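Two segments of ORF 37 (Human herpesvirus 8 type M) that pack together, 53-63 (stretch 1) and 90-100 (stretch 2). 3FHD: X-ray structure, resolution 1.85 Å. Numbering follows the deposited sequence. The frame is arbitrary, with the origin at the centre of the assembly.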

# COMPACT_ATOMS: atom_id res chain seq x y z
N VAL A 53 -21.71 12.33 -0.63
CA VAL A 53 -21.25 13.57 -0.02
C VAL A 53 -19.76 13.43 0.33
O VAL A 53 -18.97 14.31 0.00
CB VAL A 53 -22.08 13.98 1.22
CG1 VAL A 53 -21.35 15.00 2.09
CG2 VAL A 53 -23.42 14.56 0.78
N LEU A 54 -19.39 12.32 0.94
CA LEU A 54 -18.01 12.13 1.34
C LEU A 54 -17.07 12.01 0.13
O LEU A 54 -15.95 12.55 0.16
CB LEU A 54 -17.89 10.92 2.28
CG LEU A 54 -18.15 11.26 3.76
CD1 LEU A 54 -18.54 10.03 4.52
CD2 LEU A 54 -16.89 11.86 4.36
N ALA A 55 -17.51 11.34 -0.94
CA ALA A 55 -16.68 11.26 -2.16
C ALA A 55 -16.43 12.66 -2.73
O ALA A 55 -15.41 12.89 -3.35
CB ALA A 55 -17.33 10.34 -3.23
N SER A 56 -17.35 13.59 -2.48
CA SER A 56 -17.16 14.98 -2.93
C SER A 56 -16.13 15.83 -2.18
O SER A 56 -15.97 17.02 -2.50
CB SER A 56 -18.49 15.73 -2.98
OG SER A 56 -18.90 16.14 -1.67
N LEU A 57 -15.46 15.25 -1.20
CA LEU A 57 -14.46 15.97 -0.40
C LEU A 57 -13.03 15.69 -0.93
O LEU A 57 -12.06 15.84 -0.20
CB LEU A 57 -14.60 15.60 1.07
CG LEU A 57 -15.97 15.94 1.72
CD1 LEU A 57 -15.91 15.72 3.23
CD2 LEU A 57 -16.40 17.36 1.43
N SER A 58 -12.94 15.27 -2.19
CA SER A 58 -11.67 14.89 -2.85
C SER A 58 -10.80 16.11 -3.23
O SER A 58 -11.30 17.22 -3.37
CB SER A 58 -12.02 14.09 -4.11
OG SER A 58 -12.62 14.94 -5.07
N PHE A 59 -9.51 15.89 -3.45
CA PHE A 59 -8.61 16.92 -3.97
C PHE A 59 -9.14 17.47 -5.33
O PHE A 59 -9.07 18.65 -5.58
CB PHE A 59 -7.22 16.29 -4.16
CG PHE A 59 -6.07 17.31 -4.41
CD1 PHE A 59 -5.95 18.48 -3.68
CD2 PHE A 59 -5.05 16.99 -5.30
CE1 PHE A 59 -4.88 19.39 -3.91
CE2 PHE A 59 -3.94 17.91 -5.52
CZ PHE A 59 -3.86 19.07 -4.79
N SER A 60 -9.65 16.59 -6.19
CA SER A 60 -10.15 17.00 -7.51
C SER A 60 -11.31 18.00 -7.39
O SER A 60 -11.29 19.05 -8.05
CB SER A 60 -10.53 15.78 -8.37
OG SER A 60 -9.40 14.91 -8.55
N LYS A 61 -12.29 17.69 -6.53
CA LYS A 61 -13.42 18.58 -6.33
C LYS A 61 -12.99 19.88 -5.63
O LYS A 61 -13.53 20.95 -5.91
CB LYS A 61 -14.54 17.88 -5.55
CG LYS A 61 -15.19 16.68 -6.27
CD LYS A 61 -15.87 17.05 -7.57
CE LYS A 61 -16.89 15.97 -8.01
NZ LYS A 61 -16.34 14.56 -7.99
N PHE A 62 -12.04 19.78 -4.70
CA PHE A 62 -11.39 20.97 -4.14
C PHE A 62 -10.85 21.92 -5.26
O PHE A 62 -11.17 23.11 -5.30
CB PHE A 62 -10.31 20.51 -3.15
CG PHE A 62 -9.44 21.62 -2.63
CD1 PHE A 62 -9.92 22.49 -1.64
CD2 PHE A 62 -8.15 21.77 -3.09
CE1 PHE A 62 -9.09 23.51 -1.15
CE2 PHE A 62 -7.32 22.79 -2.61
CZ PHE A 62 -7.79 23.66 -1.63
N LEU A 63 -10.05 21.39 -6.19
CA LEU A 63 -9.39 22.21 -7.20
C LEU A 63 -10.37 22.76 -8.26
O LEU A 63 -10.06 23.74 -8.97
CB LEU A 63 -8.26 21.41 -7.88
CG LEU A 63 -7.10 20.99 -6.99
CD1 LEU A 63 -6.09 20.18 -7.82
CD2 LEU A 63 -6.47 22.22 -6.34
N TYR A 90 -5.63 20.67 5.02
CA TYR A 90 -6.26 21.54 6.01
C TYR A 90 -7.78 21.64 5.85
O TYR A 90 -8.52 21.40 6.79
CB TYR A 90 -5.61 22.93 6.05
CG TYR A 90 -6.43 23.86 6.92
CD1 TYR A 90 -6.43 23.72 8.32
CD2 TYR A 90 -7.21 24.87 6.35
CE1 TYR A 90 -7.21 24.57 9.13
CE2 TYR A 90 -7.98 25.74 7.17
CZ TYR A 90 -7.97 25.57 8.53
OH TYR A 90 -8.71 26.44 9.33
N PHE A 91 -8.24 22.02 4.66
CA PHE A 91 -9.69 22.13 4.40
C PHE A 91 -10.43 20.81 4.60
O PHE A 91 -11.56 20.80 5.14
CB PHE A 91 -9.94 22.66 2.97
CG PHE A 91 -9.62 24.14 2.82
CD1 PHE A 91 -10.46 25.10 3.37
CD2 PHE A 91 -8.46 24.55 2.17
CE1 PHE A 91 -10.16 26.48 3.27
CE2 PHE A 91 -8.15 25.91 2.04
CZ PHE A 91 -9.01 26.89 2.60
N LEU A 92 -9.82 19.73 4.13
CA LEU A 92 -10.39 18.39 4.30
C LEU A 92 -10.62 18.08 5.79
O LEU A 92 -11.70 17.74 6.21
CB LEU A 92 -9.45 17.32 3.70
CG LEU A 92 -9.95 15.88 3.94
CD1 LEU A 92 -11.43 15.68 3.47
CD2 LEU A 92 -9.02 14.92 3.28
N PHE A 93 -9.54 18.13 6.57
CA PHE A 93 -9.64 17.83 7.99
C PHE A 93 -10.39 18.86 8.83
O PHE A 93 -11.01 18.48 9.82
CB PHE A 93 -8.28 17.44 8.57
CG PHE A 93 -7.89 16.01 8.24
CD1 PHE A 93 -8.18 14.98 9.14
CD2 PHE A 93 -7.30 15.70 7.02
CE1 PHE A 93 -7.85 13.65 8.85
CE2 PHE A 93 -6.96 14.37 6.69
CZ PHE A 93 -7.25 13.33 7.61
N SER A 94 -10.41 20.12 8.42
CA SER A 94 -11.31 21.06 9.09
C SER A 94 -12.77 20.59 8.93
O SER A 94 -13.57 20.68 9.87
CB SER A 94 -11.16 22.50 8.57
OG SER A 94 -11.93 23.37 9.38
N LYS A 95 -13.10 20.04 7.76
CA LYS A 95 -14.48 19.62 7.47
C LYS A 95 -14.83 18.26 8.12
O LYS A 95 -15.93 18.09 8.69
CB LYS A 95 -14.72 19.59 5.94
CG LYS A 95 -16.13 19.13 5.46
CD LYS A 95 -17.26 20.00 6.01
CE LYS A 95 -17.11 21.44 5.53
NZ LYS A 95 -18.32 22.26 5.84
N VAL A 96 -13.90 17.30 8.09
CA VAL A 96 -14.19 15.90 8.48
C VAL A 96 -13.67 15.43 9.83
O VAL A 96 -14.09 14.36 10.31
CB VAL A 96 -13.72 14.85 7.41
CG1 VAL A 96 -14.20 15.21 6.04
CG2 VAL A 96 -12.20 14.64 7.46
N GLY A 97 -12.76 16.19 10.43
CA GLY A 97 -12.07 15.79 11.67
C GLY A 97 -12.99 15.32 12.79
O GLY A 97 -12.81 14.23 13.33
N GLU A 98 -13.99 16.14 13.11
CA GLU A 98 -14.98 15.82 14.13
C GLU A 98 -15.74 14.53 13.81
O GLU A 98 -15.84 13.63 14.65
CB GLU A 98 -15.98 16.98 14.27
N PHE A 99 -16.26 14.44 12.58
CA PHE A 99 -16.97 13.25 12.12
C PHE A 99 -16.16 11.92 12.26
O PHE A 99 -16.72 10.89 12.62
CB PHE A 99 -17.50 13.46 10.69
CG PHE A 99 -18.30 12.30 10.16
CD1 PHE A 99 -19.57 12.02 10.64
CD2 PHE A 99 -17.78 11.49 9.15
CE1 PHE A 99 -20.30 10.94 10.14
CE2 PHE A 99 -18.49 10.42 8.63
CZ PHE A 99 -19.75 10.13 9.13
N ILE A 100 -14.85 11.96 11.98
CA ILE A 100 -14.00 10.76 12.13
C ILE A 100 -13.18 10.72 13.44
O ILE A 100 -12.36 9.82 13.63
CB ILE A 100 -13.05 10.55 10.92
CG1 ILE A 100 -11.95 11.64 10.88
CG2 ILE A 100 -13.86 10.47 9.62
CD1 ILE A 100 -10.95 11.47 9.74

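Residues 53–63 of ORF 37 form two helical pieces joined by a short linker and lie against residues 90–100, which are part of a longer helix. The first helix ends after Ala 55, the linker spans Ser 56 to Ser 58, and a second helix starts at Phe 59. The backbones approach most closely at the linker, where the CA atoms of Leu 57 and Leu 92 are 6.7 Å apart; between Phe 62 CA and Phe 91 CA the distance is 8.8 Å. No hydrogen bond joins the stretches, and the 295 Å² buried between them is covered largely by apolar side chains.

Both serines of the linker bond to nearby backbone. Ser 56, with chi1 in the p well (79°), folds its hydroxyl back over the preceding turn and donates a very short hydrogen bond from OG to Val 53 O (2.5 Å); the same carbonyl also accepts a weak bond from Ser 56 N (3.0 Å). Ser 58 occupies the N-cap position of the second helix. The p rotamer (69°) brings Ser 58 OG within 3.1 Å of Lys 61 N, and the nearly straight N–H···O angle of 166° satisfies an amide that the first turn of a helix leaves without a backbone partner. Its CA-to-CB bond points away from the other stretch.

Leu 57, between these serines, points toward the partner helix and has the largest covered area, 71 Å². The m,t conformation (-61°, -171°) extends Leu 57 CD1 to 3.3 Å from CG1 of Val 96 (m, -50°) and to 4.1 Å from the aliphatic CG of Lys 95. Lys 95 starts toward the linker, but its chain bends through two p torsions (chi2 59°, chi3 62°) and its end leads away, NZ being hydrogen-bonded elsewhere in the structure. Leu 92 leaves its backbone sideways; its t,p rotamer nevertheless brings Leu 92 CD1 to 4.0 Å from Leu 57 CB and 3.7 Å from Leu 57 O.

Two further contacts each involve a phenylalanine. Phe 62 (chi1 173°, t) and Phe 91 (chi1 -73°, m) both point toward the opposing stretch, and Phe 62 CE1 meets Phe 91 CD2 at 3.5 Å. The rings are oblique, with planes at 36° and centroids 5.7 Å apart. In the other contact, Leu 54 CD1 comes to 4.1 Å from Phe 99 CE2: the leucine (m,t; -85°, 158°) sets out sideways but its end comes nearer, while Phe 99, in the t rotamer, points toward stretch 1 at a kink in its helix, where the amides of Glu 98 and Phe 99 lack bonds to the preceding turn.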